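Local coordinates for protein diaminopimelate decarboxylase (Helicobacter pylori, PDB 2QGH) that probably catalyses the pyridoxal-phosphate-dependent decarboxylation of meso-diaminopimelate to L-lysine, the last step of bacterial lysine biosynthesis, at residues I61-K66 and S72-L77; S82-V87 and Q93-A98. All blocks are in the same frame, centred on the assembly; numbering follows the deposited sequence.

Interaction 1: I61-K66 and S72-L77. With PLP (pyridoxal-5'-phosphate), chain B.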
loop_
_atom_site.group_PDB
_atom_site.type_symbol
_atom_site.label_atom_id
_atom_site.label_comp_id
_atom_site.label_asym_id
_atom_site.label_seq_id
_atom_site.Cartn_x
_atom_site.Cartn_y
_atom_site.Cartn_z
ATOM N N ILE A 61 -28.865 1.560 4.942
ATOM C CA ILE A 61 -27.672 0.883 4.455
ATOM C C ILE A 61 -26.583 1.906 4.133
ATOM O O ILE A 61 -26.651 2.612 3.133
ATOM C CB ILE A 61 -27.985 0.043 3.209
ATOM C CG1 ILE A 61 -29.133 -0.917 3.524
ATOM C CG2 ILE A 61 -26.752 -0.753 2.786
ATOM C CD1 ILE A 61 -28.887 -1.762 4.776
ATOM N N CYS A 62 -25.585 1.991 5.003
ATOM C CA CYS A 62 -24.500 2.939 4.813
ATOM C C CYS A 62 -23.288 2.286 4.192
ATOM O O CYS A 62 -22.489 1.648 4.881
ATOM C CB CYS A 62 -24.109 3.572 6.145
ATOM S SG CYS A 62 -25.399 4.593 6.868
ATOM N N TYR A 63 -23.157 2.453 2.881
ATOM C CA TYR A 63 -22.039 1.893 2.142
ATOM C C TYR A 63 -20.689 2.355 2.714
ATOM O O TYR A 63 -20.432 3.548 2.853
ATOM C CB TYR A 63 -22.156 2.290 0.670
ATOM C CG TYR A 63 -20.949 1.921 -0.141
ATOM C CD1 TYR A 63 -20.568 0.586 -0.284
ATOM C CD2 TYR A 63 -20.155 2.901 -0.723
ATOM C CE1 TYR A 63 -19.428 0.239 -0.976
ATOM C CE2 TYR A 63 -19.006 2.566 -1.419
ATOM C CZ TYR A 63 -18.648 1.233 -1.539
ATOM O OH TYR A 63 -17.501 0.890 -2.206
ATOM N N ALA A 64 -19.835 1.401 3.068
ATOM C CA ALA A 64 -18.526 1.729 3.618
ATOM C C ALA A 64 -17.591 2.129 2.472
ATOM O O ALA A 64 -17.092 1.272 1.738
ATOM C CB ALA A 64 -17.970 0.530 4.373
ATOM N N LEU A 65 -17.368 3.436 2.328
ATOM C CA LEU A 65 -16.525 3.981 1.260
ATOM C C LEU A 65 -15.126 3.387 1.166
ATOM O O LEU A 65 -14.590 3.219 0.071
ATOM C CB LEU A 65 -16.440 5.510 1.377
ATOM C CG LEU A 65 -17.598 6.307 0.749
ATOM C CD1 LEU A 65 -18.923 5.866 1.348
ATOM C CD2 LEU A 65 -17.382 7.806 0.967
ATOM N N LYS A 66 -14.537 3.073 2.311
ATOM C CA LYS A 66 -13.211 2.474 2.340
ATOM C C LYS A 66 -13.099 1.334 1.325
ATOM O O LYS A 66 -12.025 1.087 0.787
ATOM C CB LYS A 66 -12.919 1.947 3.742
ATOM C CG LYS A 66 -13.947 0.939 4.240
ATOM C CD LYS A 66 -13.690 0.558 5.681
ATOM C CE LYS A 66 -13.842 1.769 6.595
ATOM N NZ LYS A 66 -15.224 2.322 6.556
ATOM N N SER A 72 -18.044 7.986 -9.277
ATOM C CA SER A 72 -19.097 7.444 -10.117
ATOM C C SER A 72 -19.902 6.372 -9.418
ATOM O O SER A 72 -21.134 6.384 -9.481
ATOM C CB SER A 72 -18.513 6.893 -11.417
ATOM O OG SER A 72 -18.135 7.959 -12.261
ATOM N N ILE A 73 -19.232 5.448 -8.744
ATOM C CA ILE A 73 -19.980 4.410 -8.059
ATOM C C ILE A 73 -20.775 4.999 -6.886
ATOM O O ILE A 73 -21.909 4.585 -6.639
ATOM C CB ILE A 73 -19.074 3.263 -7.556
ATOM C CG1 ILE A 73 -19.130 3.198 -6.030
ATOM C CG2 ILE A 73 -17.669 3.431 -8.110
ATOM C CD1 ILE A 73 -18.513 1.980 -5.438
ATOM N N LEU A 74 -20.190 5.958 -6.170
ATOM C CA LEU A 74 -20.890 6.574 -5.050
ATOM C C LEU A 74 -22.150 7.276 -5.567
ATOM O O LEU A 74 -23.183 7.307 -4.895
ATOM C CB LEU A 74 -19.992 7.588 -4.328
ATOM C CG LEU A 74 -18.780 7.070 -3.536
ATOM C CD1 LEU A 74 -18.059 8.237 -2.894
ATOM C CD2 LEU A 74 -19.227 6.098 -2.467
ATOM N N SER A 75 -22.059 7.835 -6.769
ATOM C CA SER A 75 -23.194 8.527 -7.368
ATOM C C SER A 75 -24.298 7.525 -7.704
ATOM O O SER A 75 -25.481 7.800 -7.529
ATOM C CB SER A 75 -22.752 9.255 -8.634
ATOM O OG SER A 75 -23.804 10.048 -9.148
ATOM N N LEU A 76 -23.901 6.364 -8.209
ATOM C CA LEU A 76 -24.854 5.318 -8.534
ATOM C C LEU A 76 -25.564 4.908 -7.244
ATOM O O LEU A 76 -26.784 4.739 -7.212
ATOM C CB LEU A 76 -24.132 4.111 -9.139
ATOM C CG LEU A 76 -24.909 2.788 -9.081
ATOM C CD1 LEU A 76 -26.235 2.919 -9.837
ATOM C CD2 LEU A 76 -24.069 1.675 -9.674
ATOM N N LEU A 77 -24.802 4.757 -6.168
ATOM C CA LEU A 77 -25.409 4.366 -4.906
ATOM C C LEU A 77 -26.319 5.460 -4.379
ATOM O O LEU A 77 -27.344 5.176 -3.771
ATOM C CB LEU A 77 -24.328 4.026 -3.889
ATOM C CG LEU A 77 -23.602 2.709 -4.189
ATOM C CD1 LEU A 77 -22.306 2.631 -3.396
ATOM C CD2 LEU A 77 -24.518 1.536 -3.858
HETATM N N1 PLP B . -18.005 -0.457 9.065
HETATM C C2 PLP B . -16.830 -0.274 9.823
HETATM C C2A PLP B . -16.849 0.544 11.054
HETATM C C3 PLP B . -15.604 -0.885 9.342
HETATM O O3 PLP B . -14.419 -0.724 10.034
HETATM C C4 PLP B . -15.600 -1.641 8.170
HETATM C C4A PLP B . -14.360 -2.429 7.932
HETATM C C5 PLP B . -16.770 -1.807 7.416
HETATM C C6 PLP B . -18.007 -1.224 7.891
HETATM C C5A PLP B . -16.860 -2.361 6.059
HETATM O O4P PLP B . -16.864 -3.768 6.140
HETATM P P PLP B . -16.919 -4.605 4.940
HETATM O O1P PLP B . -16.204 -4.124 3.639
HETATM O O2P PLP B . -18.482 -4.761 4.681
HETATM O O3P PLP B . -16.245 -5.971 5.349
#

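Interaction 2: S82-V87 and Q93-A98. With PLP (pyridoxal-5'-phosphate), chain B.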
loop_
_atom_site.group_PDB
_atom_site.type_symbol
_atom_site.label_atom_id
_atom_site.label_comp_id
_atom_site.label_asym_id
_atom_site.label_seq_id
_atom_site.Cartn_x
_atom_site.Cartn_y
_atom_site.Cartn_z
ATOM N N SER A 82 -28.750 5.590 -1.184
ATOM C CA SER A 82 -27.860 4.917 -0.260
ATOM C C SER A 82 -27.276 5.877 0.763
ATOM O O SER A 82 -27.267 7.090 0.562
ATOM C CB SER A 82 -26.716 4.252 -1.017
ATOM O OG SER A 82 -25.764 3.742 -0.107
ATOM N N GLY A 83 -26.796 5.310 1.863
ATOM C CA GLY A 83 -26.175 6.101 2.903
ATOM C C GLY A 83 -24.682 5.934 2.733
ATOM O O GLY A 83 -24.241 5.356 1.744
ATOM N N ALA A 84 -23.900 6.426 3.684
ATOM C CA ALA A 84 -22.449 6.298 3.587
ATOM C C ALA A 84 -21.768 6.164 4.939
ATOM O O ALA A 84 -22.034 6.934 5.855
ATOM C CB ALA A 84 -21.871 7.496 2.837
ATOM N N ASP A 85 -20.908 5.163 5.068
ATOM C CA ASP A 85 -20.146 4.972 6.300
ATOM C C ASP A 85 -18.767 5.521 5.957
ATOM O O ASP A 85 -18.059 4.964 5.120
ATOM C CB ASP A 85 -20.061 3.494 6.670
ATOM C CG ASP A 85 -18.940 3.202 7.649
ATOM O OD1 ASP A 85 -18.819 3.926 8.663
ATOM O OD2 ASP A 85 -18.179 2.237 7.406
ATOM N N CYS A 86 -18.414 6.633 6.591
ATOM C CA CYS A 86 -17.146 7.305 6.336
ATOM C C CYS A 86 -16.183 7.215 7.510
ATOM O O CYS A 86 -16.607 7.069 8.661
ATOM C CB CYS A 86 -17.421 8.767 5.994
ATOM S SG CYS A 86 -18.554 8.954 4.584
ATOM N N VAL A 87 -14.886 7.301 7.222
ATOM C CA VAL A 87 -13.883 7.230 8.278
ATOM C C VAL A 87 -12.927 8.421 8.220
ATOM O O VAL A 87 -11.929 8.465 8.939
ATOM C CB VAL A 87 -13.091 5.878 8.209
ATOM C CG1 VAL A 87 -12.163 5.848 6.971
ATOM C CG2 VAL A 87 -12.312 5.665 9.496
ATOM N N GLN A 93 -16.553 14.167 2.295
ATOM C CA GLN A 93 -16.616 15.100 1.180
ATOM C C GLN A 93 -16.933 14.380 -0.117
ATOM O O GLN A 93 -17.721 14.878 -0.916
ATOM C CB GLN A 93 -15.311 15.900 1.052
ATOM C CG GLN A 93 -15.058 16.829 2.245
ATOM C CD GLN A 93 -14.029 17.918 1.955
ATOM O OE1 GLN A 93 -13.705 18.734 2.832
ATOM N NE2 GLN A 93 -13.523 17.948 0.723
ATOM N N ARG A 94 -16.325 13.213 -0.334
ATOM C CA ARG A 94 -16.595 12.431 -1.546
ATOM C C ARG A 94 -18.084 12.089 -1.620
ATOM O O ARG A 94 -18.737 12.330 -2.635
ATOM C CB ARG A 94 -15.819 11.116 -1.543
ATOM C CG ARG A 94 -14.331 11.207 -1.847
ATOM C CD ARG A 94 -13.721 9.820 -1.735
ATOM N NE ARG A 94 -12.431 9.689 -2.408
ATOM C CZ ARG A 94 -12.274 9.560 -3.721
ATOM N NH1 ARG A 94 -13.328 9.541 -4.516
ATOM N NH2 ARG A 94 -11.056 9.447 -4.239
ATOM N N ALA A 95 -18.596 11.516 -0.532
ATOM C CA ALA A 95 -19.992 11.112 -0.436
ATOM C C ALA A 95 -20.955 12.246 -0.754
ATOM O O ALA A 95 -21.883 12.073 -1.551
ATOM C CB ALA A 95 -20.284 10.562 0.957
ATOM N N LEU A 96 -20.738 13.399 -0.126
ATOM C CA LEU A 96 -21.592 14.566 -0.343
ATOM C C LEU A 96 -21.521 15.037 -1.784
ATOM O O LEU A 96 -22.526 15.418 -2.374
ATOM C CB LEU A 96 -21.179 15.712 0.584
ATOM C CG LEU A 96 -21.527 15.549 2.066
ATOM C CD1 LEU A 96 -20.945 16.708 2.863
ATOM C CD2 LEU A 96 -23.030 15.482 2.233
ATOM N N LYS A 97 -20.322 15.005 -2.343
ATOM C CA LYS A 97 -20.086 15.435 -3.715
ATOM C C LYS A 97 -20.740 14.476 -4.711
ATOM O O LYS A 97 -21.077 14.868 -5.822
ATOM C CB LYS A 97 -18.575 15.515 -3.968
ATOM C CG LYS A 97 -18.165 16.084 -5.324
ATOM C CD LYS A 97 -16.636 16.103 -5.453
ATOM C CE LYS A 97 -16.179 16.617 -6.813
ATOM N NZ LYS A 97 -16.435 18.079 -6.991
ATOM N N ALA A 98 -20.922 13.220 -4.315
ATOM C CA ALA A 98 -21.530 12.239 -5.203
ATOM C C ALA A 98 -23.044 12.248 -5.100
ATOM O O ALA A 98 -23.717 11.549 -5.853
ATOM C CB ALA A 98 -20.996 10.852 -4.910
HETATM N N1 PLP B . -18.005 -0.457 9.065
HETATM C C2 PLP B . -16.830 -0.274 9.823
HETATM C C2A PLP B . -16.849 0.544 11.054
HETATM C C3 PLP B . -15.604 -0.885 9.342
HETATM O O3 PLP B . -14.419 -0.724 10.034
HETATM C C4 PLP B . -15.600 -1.641 8.170
HETATM C C4A PLP B . -14.360 -2.429 7.932
HETATM C C5 PLP B . -16.770 -1.807 7.416
HETATM C C6 PLP B . -18.007 -1.224 7.891
HETATM C C5A PLP B . -16.860 -2.361 6.059
HETATM O O4P PLP B . -16.864 -3.768 6.140
HETATM P P PLP B . -16.919 -4.605 4.940
HETATM O O1P PLP B . -16.204 -4.124 3.639
HETATM O O2P PLP B . -18.482 -4.761 4.681
HETATM O O3P PLP B . -16.245 -5.971 5.349
#

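Interaction 1: I61-K66 and S72-L77
Tyr63 lays its ring between strand 59-64 and helix 71-79, and three aliphatic side chains of the helix meet it from different directions. Leu77 comes over one face: its CD1 stands 3.7 Å from the centroid of the Tyr63 ring, 24° off the ring normal, a CH-pi contact displaced toward the CD2 side. The other face lies against the backbone just past the strand, with Leu65 N above it near the rim. Leu74 approaches the edge, its CD2 lying 3.7 Å from Tyr63 CE2 and near the ring plane. At the far end Ile73 CD1 reaches the phenol oxygen, 3.6 Å from Tyr63 OH, while that hydroxyl has its hydrogen bond with the carbonyl oxygen of Asn68. Because CG of Tyr63 is anti to the backbone N (chi1 172°), the ring extends from the strand toward the helix, and the three aliphatic chains run roughly perpendicular to it. Leu74 serves a second neighbour with the same methyl, CD2 packing 3.6 Å from Leu65 CG. No hydrogen bond crosses this buried, apolar interface. On its other side the strand meets the cofactor, Ala64 CB touching pyridoxal phosphate C5A (3.5 Å); Lys66, just beyond and bent at chi3 and chi4, passes CD 3.8 Å from C4A. Both carbons lie on one side of the pyridine plane, outside the ring's rim, and Lys66 NZ salt-bridges Asp85. Strand and helix, nearly antiparallel (174°), are the first strand-helix pair of the (beta/alpha)8, TIM-type barrel of the pyridoxal-binding domain.

Interaction 2: S82-V87 and Q93-A98
Ala84 and Ala95 meet methyl to methyl, CB to CB at 3.9 Å, and this small pair is the centre of the contact between strand 83-86 and helix 89-97. Both CB atoms point at the opposing segment, and with no longer side chain between them the backbones come close, CA of Ala84 lying 6.7 Å from CA of Ala95. The looser part is two residues along the strand, where Cys86 points the same way but packs less closely, its SG 4.3 Å from Ala95 CB. The interface is thus small, wholly apolar and centred on one helix residue. On the other side of the strand Asp85 turns to the cofactor and places OD2 over the face of the pyridine ring, 3.2 Å from N1 of pyridoxal phosphate; the same oxygen takes the salt bridge from Lys66.

The outward side of the helix is polar. Lys97 is exposed and Gln93 partly so, whereas Arg94 is buried against the second subunit; Lys97 and Arg94 form salt bridges with Glu419 and Glu418 of that subunit, and its Trp415 packs on this surface. Between the barrel and its helices, Ala84 and Cys86 also touch Ile105 of the next strand, while Leu65, just after strand 59-64, touches both of them; helix 89-97 covers these strands beside helix 71-79, whose Leu74 meets Arg94.

How the interactions relate
Interactions 1 and 2 are successive strand-helix pairs of the barrel, their centres about 7 Å apart. Strands 59-64 and 83-86 are neighbours in the sheet, joined by a probable hydrogen bond between Tyr63 O and Asp85 N (2.8 Å). A second, Leu77 O to Ser82 N (3.0 Å), ties the helix of interaction 1 to the start of segment 82-87. Outside the barrel Leu74 packs on Ala98 at the end of segment 93-98, CB to CB 3.5 Å. Inside, Ala64 and Asp85 adjoin on one side of the cofactor ring, Ala64 CB to Asp85 OD2 3.5 Å, and Lys66, which also touches the bound lysine, joins the two contacts through its salt bridge to Asp85.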